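Local coordinates for protein eukaryotic translation initiation factor 4 gamma 2 (Homo sapiens, PDB 4IUL) that probably acts in translation initiation as an eIF4G-family scaffold, its HEAT-repeat MIF4G domain interacting with the RNA helicase eIF4A, at residues 25-30 against 64-69; 36-41 against 78-83; 72-77 against 155-160; 17-22 against 52-57. All coordinates share one frame; numbering follows the deposited sequence.

Contact 1: 25-30 against 64-69. With SO4 (sulfate ion), chain C.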
# COMPACT_ATOMS: atom_id res chain seq x y z
N LYS A 25 -7.92 -5.67 22.12
CA LYS A 25 -8.94 -6.49 21.47
C LYS A 25 -8.83 -6.39 19.94
O LYS A 25 -9.00 -7.39 19.23
CB LYS A 25 -10.33 -6.03 21.90
CG LYS A 25 -11.47 -6.86 21.35
CD LYS A 25 -12.79 -6.28 21.86
CE LYS A 25 -13.83 -7.34 22.15
NZ LYS A 25 -14.99 -6.72 22.84
N VAL A 26 -8.56 -5.19 19.44
CA VAL A 26 -8.43 -5.00 18.00
C VAL A 26 -7.27 -5.82 17.46
O VAL A 26 -7.37 -6.44 16.39
CB VAL A 26 -8.23 -3.51 17.64
CG1 VAL A 26 -7.87 -3.37 16.16
CG2 VAL A 26 -9.51 -2.75 17.93
N ARG A 27 -6.16 -5.84 18.20
CA ARG A 27 -4.98 -6.61 17.81
C ARG A 27 -5.34 -8.10 17.69
O ARG A 27 -4.94 -8.76 16.74
CB ARG A 27 -3.85 -6.41 18.83
CG ARG A 27 -2.62 -7.29 18.60
CD ARG A 27 -2.04 -7.11 17.21
NE ARG A 27 -0.84 -7.93 16.99
CZ ARG A 27 -0.13 -7.94 15.86
NH1 ARG A 27 -0.48 -7.17 14.84
NH2 ARG A 27 0.94 -8.72 15.76
N GLY A 28 -6.07 -8.62 18.67
CA GLY A 28 -6.48 -10.02 18.63
C GLY A 28 -7.30 -10.31 17.38
O GLY A 28 -7.04 -11.29 16.67
N ILE A 29 -8.29 -9.47 17.11
CA ILE A 29 -9.14 -9.62 15.93
C ILE A 29 -8.31 -9.68 14.64
O ILE A 29 -8.52 -10.55 13.79
CB ILE A 29 -10.14 -8.44 15.84
CG1 ILE A 29 -11.12 -8.51 17.00
CG2 ILE A 29 -10.89 -8.48 14.51
CD1 ILE A 29 -12.12 -7.37 17.04
N LEU A 30 -7.38 -8.74 14.49
CA LEU A 30 -6.54 -8.71 13.31
C LEU A 30 -5.71 -9.98 13.19
O LEU A 30 -5.48 -10.48 12.09
CB LEU A 30 -5.61 -7.49 13.35
CG LEU A 30 -6.24 -6.11 13.25
CD1 LEU A 30 -5.17 -5.04 13.43
CD2 LEU A 30 -6.92 -5.96 11.89
N VAL A 64 -2.46 -1.06 9.75
CA VAL A 64 -1.27 -0.89 8.93
C VAL A 64 -0.10 -1.70 9.50
O VAL A 64 0.74 -2.21 8.75
CB VAL A 64 -0.90 0.60 8.81
CG1 VAL A 64 0.36 0.76 7.98
CG2 VAL A 64 -2.06 1.37 8.15
N ASP A 65 -0.06 -1.81 10.83
CA ASP A 65 0.96 -2.60 11.54
C ASP A 65 0.91 -4.04 11.01
O ASP A 65 1.92 -4.60 10.57
CB ASP A 65 0.66 -2.63 13.05
CG ASP A 65 1.55 -1.70 13.87
OD1 ASP A 65 2.28 -0.87 13.27
OD2 ASP A 65 1.50 -1.80 15.12
N LYS A 66 -0.28 -4.64 11.07
CA LYS A 66 -0.49 -6.02 10.62
C LYS A 66 -0.26 -6.21 9.12
O LYS A 66 0.31 -7.22 8.71
CB LYS A 66 -1.91 -6.47 10.98
CG LYS A 66 -2.18 -7.96 10.76
CD LYS A 66 -1.33 -8.82 11.68
CE LYS A 66 -1.69 -10.30 11.56
NZ LYS A 66 -0.96 -11.13 12.56
N ALA A 67 -0.68 -5.24 8.31
CA ALA A 67 -0.50 -5.33 6.86
C ALA A 67 0.96 -5.48 6.47
O ALA A 67 1.29 -6.27 5.58
CB ALA A 67 -1.10 -4.09 6.16
N LEU A 68 1.85 -4.73 7.11
CA LEU A 68 3.26 -4.85 6.79
C LEU A 68 3.92 -6.09 7.40
O LEU A 68 5.06 -6.42 7.06
CB LEU A 68 4.02 -3.59 7.18
CG LEU A 68 4.06 -2.56 6.03
CD1 LEU A 68 2.65 -2.08 5.72
CD2 LEU A 68 4.95 -1.40 6.40
N GLU A 69 3.21 -6.79 8.28
CA GLU A 69 3.75 -8.01 8.87
C GLU A 69 3.34 -9.19 7.99
O GLU A 69 4.10 -10.15 7.84
CB GLU A 69 3.21 -8.22 10.30
CG GLU A 69 3.46 -7.02 11.23
CD GLU A 69 3.02 -7.26 12.66
OE1 GLU A 69 1.97 -7.89 12.90
OE2 GLU A 69 3.73 -6.80 13.57
S SO4 C . 0.94 -10.26 19.28
O1 SO4 C . 1.01 -10.58 17.84
O2 SO4 C . 0.15 -9.03 19.48
O3 SO4 C . 0.29 -11.38 19.99
O4 SO4 C . 2.30 -10.05 19.80
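Arg27 on helix 13-31 forms a salt bridge with Glu69 of segment 64-69. The two helices pack in the HEAT-repeat array of the MIF4G domain. Their local axes are 10.8 Å apart and run 31° from parallel. The guanidinium grips one carboxylate oxygen end-on. NH1 and NH2 of Arg27 both reach OE1 of Glu69, each at 3.2 Å, and OE1 lies in the guanidinium plane. The carboxylate is turned steeply against that plane, 71° away. NH2 meets OE1 at its syn lone pair, while NH1 comes from the syn side but well out of the carboxylate plane. A sulfate ion, probably from the crystallisation liquor, takes another edge of the guanidinium. Arg27 NE donates to sulfate O2 at 2.9 Å, and Arg27 NH2 to sulfate O1 at 2.8 Å. With two of its edges engaged, the guanidinium is probably held against rotation in this crystal. The chain of Arg27 bends at chi2 (56°), which carries its end toward helix 53-69. There Lys66 crosses it at about a right angle, with Lys66 CD 3.7 Å from Arg27 NH1. The two positive groups are close, but Lys66 NZ bonds to Asn31 OD1, and Glu69 and the sulfate probably offset the charge. Deeper in, Leu30 CB packs on Lys66 CG at 4.3 Å. Lys66 CE also rests 3.8 Å from the backbone O of Leu30.

Contact 2: 36-41 against 78-83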
# COMPACT_ATOMS: atom_id res chain seq x y z
N GLU A 36 -11.94 -16.66 5.26
CA GLU A 36 -13.11 -17.40 5.73
C GLU A 36 -13.79 -16.77 6.93
O GLU A 36 -15.01 -16.89 7.09
CB GLU A 36 -12.71 -18.85 6.06
CG GLU A 36 -13.88 -19.72 6.52
CD GLU A 36 -13.47 -21.16 6.76
OE1 GLU A 36 -12.60 -21.40 7.62
OE2 GLU A 36 -14.03 -22.06 6.09
N LYS A 37 -13.02 -16.11 7.79
CA LYS A 37 -13.59 -15.46 8.97
C LYS A 37 -13.86 -13.97 8.76
O LYS A 37 -14.52 -13.34 9.59
CB LYS A 37 -12.65 -15.61 10.17
CG LYS A 37 -12.57 -17.00 10.79
CD LYS A 37 -11.72 -16.94 12.05
CE LYS A 37 -11.61 -18.28 12.75
NZ LYS A 37 -10.82 -18.14 14.01
N PHE A 38 -13.36 -13.42 7.66
CA PHE A 38 -13.52 -12.00 7.38
C PHE A 38 -14.87 -11.43 7.77
O PHE A 38 -14.97 -10.63 8.70
CB PHE A 38 -13.29 -11.70 5.89
CG PHE A 38 -13.24 -10.23 5.58
CD1 PHE A 38 -12.06 -9.51 5.73
CD2 PHE A 38 -14.39 -9.54 5.20
CE1 PHE A 38 -12.02 -8.13 5.49
CE2 PHE A 38 -14.36 -8.17 4.97
CZ PHE A 38 -13.17 -7.46 5.11
N ASP A 39 -15.90 -11.86 7.06
CA ASP A 39 -17.26 -11.38 7.29
C ASP A 39 -17.64 -11.20 8.75
O ASP A 39 -18.18 -10.15 9.12
CB ASP A 39 -18.24 -12.31 6.59
CG ASP A 39 -18.12 -12.24 5.07
OD1 ASP A 39 -18.61 -13.16 4.38
OD2 ASP A 39 -17.54 -11.26 4.56
N LYS A 40 -17.36 -12.19 9.58
CA LYS A 40 -17.70 -12.13 11.00
C LYS A 40 -16.82 -11.19 11.83
O LYS A 40 -17.33 -10.38 12.61
CB LYS A 40 -17.65 -13.54 11.61
CG LYS A 40 -17.98 -13.59 13.10
CD LYS A 40 -17.79 -14.99 13.67
CE LYS A 40 -18.17 -15.04 15.15
NZ LYS A 40 -17.91 -16.38 15.74
N LEU A 41 -15.51 -11.32 11.69
CA LEU A 41 -14.58 -10.49 12.45
C LEU A 41 -14.70 -9.03 12.02
O LEU A 41 -14.49 -8.12 12.83
CB LEU A 41 -13.14 -10.98 12.24
CG LEU A 41 -12.91 -12.45 12.60
CD1 LEU A 41 -11.47 -12.84 12.30
CD2 LEU A 41 -13.23 -12.66 14.07
N ALA A 78 -7.11 -4.34 2.96
CA ALA A 78 -7.60 -3.21 2.16
C ALA A 78 -9.12 -3.19 2.17
O ALA A 78 -9.74 -2.12 2.20
CB ALA A 78 -7.08 -3.32 0.72
N GLN A 79 -9.73 -4.37 2.16
CA GLN A 79 -11.18 -4.48 2.17
C GLN A 79 -11.71 -4.06 3.54
O GLN A 79 -12.79 -3.47 3.65
CB GLN A 79 -11.60 -5.92 1.87
CG GLN A 79 -13.05 -6.07 1.40
CD GLN A 79 -13.33 -5.34 0.09
OE1 GLN A 79 -12.61 -5.49 -0.89
NE2 GLN A 79 -14.40 -4.55 0.08
N LEU A 80 -10.95 -4.36 4.58
CA LEU A 80 -11.34 -3.98 5.93
C LEU A 80 -11.36 -2.45 6.05
O LEU A 80 -12.25 -1.86 6.67
CB LEU A 80 -10.37 -4.58 6.94
CG LEU A 80 -10.69 -4.42 8.43
CD1 LEU A 80 -12.03 -5.08 8.76
CD2 LEU A 80 -9.56 -5.04 9.24
N CYS A 81 -10.37 -1.80 5.44
CA CYS A 81 -10.30 -0.34 5.47
C CYS A 81 -11.48 0.28 4.71
O CYS A 81 -12.02 1.31 5.13
CB CYS A 81 -8.96 0.14 4.88
SG CYS A 81 -7.52 -0.21 5.96
N LEU A 82 -11.90 -0.36 3.62
CA LEU A 82 -13.03 0.14 2.83
C LEU A 82 -14.31 0.18 3.65
O LEU A 82 -15.03 1.18 3.64
CB LEU A 82 -13.25 -0.73 1.59
CG LEU A 82 -14.52 -0.44 0.77
CD1 LEU A 82 -14.52 1.02 0.29
CD2 LEU A 82 -14.57 -1.40 -0.43
N ARG A 83 -14.61 -0.91 4.35
CA ARG A 83 -15.81 -1.01 5.18
C ARG A 83 -15.83 0.09 6.25
O ARG A 83 -16.85 0.75 6.46
CB ARG A 83 -15.87 -2.38 5.85
CG ARG A 83 -15.71 -3.55 4.89
CD ARG A 83 -16.95 -3.81 4.03
NE ARG A 83 -18.00 -4.49 4.79
CZ ARG A 83 -18.88 -3.88 5.57
NH1 ARG A 83 -18.85 -2.55 5.70
NH2 ARG A 83 -19.77 -4.59 6.25
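Phe38 of segment 36-41 reaches to the backbone of helix 74-87. Its CB points toward that helix. CG stands anti to the backbone N (chi1 -171°), and this carries the ring to segment 78-83. The far end of the ring does the touching. CE1 meets CB of Leu80 at 4.2 Å. CZ, the tip, comes 3.9 Å from CB of Gln79 and lies about as close to its CG. CZ also approaches the backbone N of Leu80 at 3.8 Å, and that nitrogen sits at the ring edge, near the ring plane. The ring thus enters edge-first, between the bases of two consecutive side chains. Gln79 crosses Phe38 at about a right angle, and its amide leads away from the contact. Leu33, in the loop before helix 38-48, also touches Phe38. Leu80 continues inward to Cys42 and Leu45 of helix 38-48. Cut back to an alanine, this position would probably leave the CB atoms of Gln79 and Leu80 without the ring that meets them, since no other side chain of 36-41 comes within 4.5 Å of 78-83. No hydrogen bond crosses here. This is apolar helix-to-helix packing within the alpha-helical HEAT-repeat solenoid of the MIF4G domain.

Contact 3: 72-77 against 155-160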
# COMPACT_ATOMS: atom_id res chain seq x y z
N LYS A 72 0.91 -10.68 2.40
CA LYS A 72 0.17 -11.65 1.60
C LYS A 72 -1.32 -11.37 1.69
O LYS A 72 -2.08 -11.70 0.79
CB LYS A 72 0.45 -13.08 2.06
CG LYS A 72 1.86 -13.55 1.76
CD LYS A 72 2.16 -14.95 2.30
CE LYS A 72 3.60 -15.34 2.01
NZ LYS A 72 3.97 -16.67 2.58
N TYR A 73 -1.74 -10.75 2.79
CA TYR A 73 -3.14 -10.43 2.98
C TYR A 73 -3.50 -8.97 2.73
O TYR A 73 -4.55 -8.51 3.20
CB TYR A 73 -3.60 -10.83 4.38
CG TYR A 73 -3.84 -12.31 4.56
CD1 TYR A 73 -4.37 -13.08 3.52
CD2 TYR A 73 -3.60 -12.94 5.78
CE1 TYR A 73 -4.64 -14.43 3.69
CE2 TYR A 73 -3.87 -14.29 5.97
CZ TYR A 73 -4.40 -15.03 4.92
OH TYR A 73 -4.68 -16.37 5.08
N SER A 74 -2.66 -8.24 2.00
CA SER A 74 -2.92 -6.83 1.69
C SER A 74 -4.37 -6.65 1.28
O SER A 74 -5.11 -5.81 1.81
CB SER A 74 -2.02 -6.34 0.55
OG SER A 74 -0.68 -6.20 0.95
N SER A 75 -4.76 -7.45 0.29
CA SER A 75 -6.10 -7.47 -0.27
C SER A 75 -7.16 -7.52 0.84
O SER A 75 -8.12 -6.75 0.82
CB SER A 75 -6.21 -8.68 -1.19
OG SER A 75 -7.49 -8.80 -1.74
N LEU A 76 -6.99 -8.43 1.79
CA LEU A 76 -7.92 -8.59 2.89
C LEU A 76 -8.00 -7.35 3.76
O LEU A 76 -9.09 -6.89 4.10
CB LEU A 76 -7.52 -9.77 3.78
CG LEU A 76 -8.36 -11.04 3.72
CD1 LEU A 76 -8.03 -11.85 2.46
CD2 LEU A 76 -8.09 -11.86 4.98
N TYR A 77 -6.84 -6.81 4.15
CA TYR A 77 -6.81 -5.63 5.00
C TYR A 77 -7.34 -4.40 4.27
O TYR A 77 -7.97 -3.53 4.88
CB TYR A 77 -5.39 -5.38 5.52
CG TYR A 77 -4.83 -6.55 6.29
CD1 TYR A 77 -5.54 -7.12 7.35
CD2 TYR A 77 -3.61 -7.13 5.94
CE1 TYR A 77 -5.06 -8.25 8.02
CE2 TYR A 77 -3.12 -8.25 6.60
CZ TYR A 77 -3.85 -8.81 7.64
OH TYR A 77 -3.39 -9.94 8.26
N ASN A 155 5.11 -2.85 1.82
CA ASN A 155 4.45 -1.55 1.98
C ASN A 155 3.83 -1.11 0.66
O ASN A 155 2.68 -0.66 0.62
CB ASN A 155 5.45 -0.49 2.47
CG ASN A 155 4.76 0.73 3.06
OD1 ASN A 155 3.53 0.80 3.11
ND2 ASN A 155 5.55 1.70 3.52
N ILE A 156 4.60 -1.23 -0.42
CA ILE A 156 4.13 -0.83 -1.74
C ILE A 156 2.93 -1.65 -2.21
O ILE A 156 2.00 -1.10 -2.81
CB ILE A 156 5.27 -0.91 -2.78
CG1 ILE A 156 6.33 0.14 -2.44
CG2 ILE A 156 4.72 -0.69 -4.18
CD1 ILE A 156 7.55 0.09 -3.31
N LYS A 157 2.93 -2.95 -1.94
CA LYS A 157 1.83 -3.83 -2.34
C LYS A 157 0.53 -3.46 -1.62
O LYS A 157 -0.56 -3.55 -2.20
CB LYS A 157 2.20 -5.29 -2.03
CG LYS A 157 1.12 -6.31 -2.36
CD LYS A 157 1.58 -7.72 -1.95
CE LYS A 157 0.50 -8.78 -2.17
NZ LYS A 157 0.08 -8.84 -3.60
N PHE A 158 0.63 -3.06 -0.36
CA PHE A 158 -0.55 -2.67 0.41
C PHE A 158 -1.10 -1.35 -0.14
O PHE A 158 -2.31 -1.15 -0.24
CB PHE A 158 -0.21 -2.55 1.90
CG PHE A 158 -1.39 -2.21 2.78
CD1 PHE A 158 -2.60 -2.88 2.63
CD2 PHE A 158 -1.29 -1.22 3.75
CE1 PHE A 158 -3.70 -2.56 3.44
CE2 PHE A 158 -2.38 -0.90 4.55
CZ PHE A 158 -3.58 -1.57 4.40
N ILE A 159 -0.19 -0.45 -0.52
CA ILE A 159 -0.59 0.84 -1.09
C ILE A 159 -1.33 0.58 -2.40
O ILE A 159 -2.39 1.16 -2.65
CB ILE A 159 0.65 1.73 -1.33
CG1 ILE A 159 1.20 2.21 0.03
CG2 ILE A 159 0.29 2.93 -2.20
CD1 ILE A 159 2.59 2.86 -0.04
N GLY A 160 -0.79 -0.31 -3.23
CA GLY A 160 -1.45 -0.63 -4.48
C GLY A 160 -2.88 -1.09 -4.23
O GLY A 160 -3.82 -0.61 -4.89
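Phe158 on helix 141-163 brings the CD1-CE1 side of its ring against Ser74 and Tyr77 of helix 74-87. Both helices belong to the alpha-helical HEAT-repeat fold of the MIF4G domain, and the contact is buried near the centre of the chain. The backbones come close: CA of Ser74 is 5.0 Å from CA of Phe158. The small side chain of Ser74 probably helps to allow this approach. CG of Phe158 is anti to the backbone N (chi1 -177°), which brings the ring end to the other helix. Its CE1 meets CB of Tyr77 at 3.9 Å. The backbone O of Ser74 lies at the ring edge, near its plane, 3.9 Å from CD1 of Phe158. The phenol of Tyr77 leads away from this contact to Lys66 and Ala67 of helix 53-69. Ala67 also touches Phe158, so the ring joins three helices. A serine in place of Phe158 would probably take the apolar ring away from Tyr77 CB and Ala67 and open a gap between the three helices. On the other flank, Lys157 runs extended until it bends at its last torsion (chi4 59°). Its alkyl chain passes Ser74, with CG 3.8 Å from Ser74 OG. That hydroxyl hydrogen-bonds to Pro71 O, just before segment 72-77, and no bond crosses to 155-160. Ser74 OG instead lies against the Phe158 backbone, 3.6 Å from its CA.

Contact 4: 17-22 against 52-57. With SO4 (sulfate ion), chain D.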
# COMPACT_ATOMS: atom_id res chain seq x y z
N GLU A 17 -7.83 3.03 30.72
CA GLU A 17 -7.81 1.57 30.73
C GLU A 17 -8.81 1.01 29.71
O GLU A 17 -8.52 0.02 29.03
CB GLU A 17 -8.14 1.01 32.12
CG GLU A 17 -7.05 1.20 33.16
CD GLU A 17 -5.84 0.31 32.92
OE1 GLU A 17 -4.70 0.75 33.22
OE2 GLU A 17 -6.02 -0.83 32.45
N ARG A 18 -9.98 1.64 29.61
CA ARG A 18 -11.00 1.18 28.66
C ARG A 18 -10.48 1.30 27.23
O ARG A 18 -10.66 0.39 26.42
CB ARG A 18 -12.30 2.00 28.81
CG ARG A 18 -13.48 1.47 27.94
CD ARG A 18 -14.78 2.27 28.15
NE ARG A 18 -14.68 3.63 27.62
CZ ARG A 18 -14.97 3.98 26.36
NH1 ARG A 18 -15.39 3.08 25.48
NH2 ARG A 18 -14.78 5.24 25.98
N HIS A 19 -9.82 2.42 26.93
CA HIS A 19 -9.25 2.63 25.61
C HIS A 19 -8.17 1.60 25.32
O HIS A 19 -8.12 1.03 24.23
CB HIS A 19 -8.66 4.05 25.50
CG HIS A 19 -9.70 5.12 25.33
ND1 HIS A 19 -9.50 6.42 25.74
CD2 HIS A 19 -10.94 5.08 24.79
CE1 HIS A 19 -10.57 7.14 25.47
NE2 HIS A 19 -11.46 6.35 24.88
N ASP A 20 -7.30 1.35 26.30
CA ASP A 20 -6.23 0.37 26.11
C ASP A 20 -6.73 -1.06 25.92
O ASP A 20 -6.13 -1.83 25.16
CB ASP A 20 -5.23 0.45 27.26
CG ASP A 20 -4.53 1.81 27.34
OD1 ASP A 20 -4.48 2.52 26.31
OD2 ASP A 20 -4.03 2.17 28.42
N ALA A 21 -7.82 -1.43 26.59
CA ALA A 21 -8.37 -2.78 26.43
C ALA A 21 -8.98 -2.96 25.03
O ALA A 21 -8.96 -4.06 24.47
CB ALA A 21 -9.43 -3.07 27.50
N ILE A 22 -9.53 -1.88 24.48
CA ILE A 22 -10.12 -1.95 23.14
C ILE A 22 -9.03 -2.23 22.11
O ILE A 22 -9.20 -3.06 21.21
CB ILE A 22 -10.83 -0.64 22.76
CG1 ILE A 22 -12.09 -0.45 23.61
CG2 ILE A 22 -11.22 -0.66 21.28
CD1 ILE A 22 -12.83 0.87 23.33
N SER A 52 -14.96 6.86 18.32
CA SER A 52 -14.52 8.27 18.26
C SER A 52 -13.23 8.47 17.47
O SER A 52 -12.64 7.51 16.96
CB SER A 52 -14.30 8.80 19.68
OG SER A 52 -13.18 8.18 20.28
N LYS A 53 -12.77 9.71 17.40
CA LYS A 53 -11.54 10.01 16.67
C LYS A 53 -10.35 9.25 17.26
O LYS A 53 -9.57 8.62 16.53
CB LYS A 53 -11.25 11.52 16.68
CG LYS A 53 -9.97 11.91 15.92
CD LYS A 53 -9.95 13.37 15.44
CE LYS A 53 -9.75 14.35 16.59
NZ LYS A 53 -9.46 15.74 16.10
N LEU A 54 -10.21 9.32 18.58
CA LEU A 54 -9.12 8.66 19.29
C LEU A 54 -9.06 7.16 18.99
O LEU A 54 -7.99 6.62 18.72
CB LEU A 54 -9.28 8.91 20.79
CG LEU A 54 -8.19 8.32 21.71
CD1 LEU A 54 -8.07 9.18 22.96
CD2 LEU A 54 -8.52 6.86 22.05
N ILE A 55 -10.20 6.49 19.04
CA ILE A 55 -10.25 5.07 18.76
C ILE A 55 -9.91 4.80 17.30
O ILE A 55 -9.24 3.80 16.99
CB ILE A 55 -11.63 4.49 19.14
CG1 ILE A 55 -11.76 4.44 20.66
CG2 ILE A 55 -11.80 3.10 18.56
CD1 ILE A 55 -13.12 4.04 21.16
N LEU A 56 -10.36 5.68 16.40
CA LEU A 56 -10.05 5.50 14.97
C LEU A 56 -8.53 5.55 14.72
O LEU A 56 -8.00 4.74 13.95
CB LEU A 56 -10.74 6.58 14.12
CG LEU A 56 -12.26 6.54 13.97
CD1 LEU A 56 -12.73 7.70 13.08
CD2 LEU A 56 -12.69 5.21 13.38
N LYS A 57 -7.85 6.49 15.38
CA LYS A 57 -6.40 6.62 15.21
C LYS A 57 -5.64 5.35 15.56
O LYS A 57 -4.69 4.98 14.87
CB LYS A 57 -5.84 7.77 16.07
CG LYS A 57 -6.18 9.17 15.58
CD LYS A 57 -5.55 10.22 16.50
CE LYS A 57 -5.88 11.62 16.02
NZ LYS A 57 -5.38 12.63 16.96
S SO4 D . -6.15 15.41 14.35
O1 SO4 D . -5.29 16.60 14.20
O2 SO4 D . -7.44 15.63 13.67
O3 SO4 D . -5.47 14.25 13.74
O4 SO4 D . -6.38 15.15 15.78
O HOH W 1 -13.69 7.65 23.15
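Helices 13-31 and 53-69 run in roughly the same direction here, their local axes 35° apart in angle and 10.9 Å apart at closest approach. His19 and Leu54 carry the outer part of the contact. CD2 of Leu54 stands over the centre of one face of the His19 imidazole, 3.8 Å from the ring centroid and 7° off the normal. This is a CH-pi contact. With CG beside the backbone N (chi1 -77°), the His19 ring turns that face to Leu54, whose CD1 reaches the CE1 side of the ring. Deeper in, Ile22 and Ile55 cross at about a right angle and meet through their terminal methyls, with CD1 of Ile22 3.9 Å from CD1 of Ile55. A water joins the two segments at the rim. It lies 3.1 Å from His19 NE2 and 3.0 Å from Ser52 OG; Ser52 sits at the N-cap position of helix 53-69. Lys53 and Lys57 project to another side and, with Arg110 of helix 107-127, hold a sulfate ion, probably from the crystallisation liquor. Lys57 NZ binds sulfate O4 at 3.0 Å. Arg18 is tied to Glu15 and Glu51 by salt bridges. The chemistry implies a helix pair held by van der Waals and CH-pi contact, with one water at His19 NE2 making the polar link.

Contacts 1 and 4 join the same two helices, 13-31 and 53-69, at successive places along them. Both are partly buried and both have a sulfate nearby, but contact 1 relies on a salt bridge while contact 4 relies on apolar groups and a bridging water. Contacts 2 and 3 share helix 74-87 and have no hydrogen bond across them. Contact 2 is partly buried. Contact 3 is buried and lies deepest, its centre about 5 Å from the centre of the chain. Contact 4 is farthest out, its centre about 24 Å from that point. Leu30 of contact 1 packs on Leu80 of contact 2. Contacts 1 and 3 also touch through Leu68 and Asn155. Contact 4 touches neither contact 2 nor contact 3.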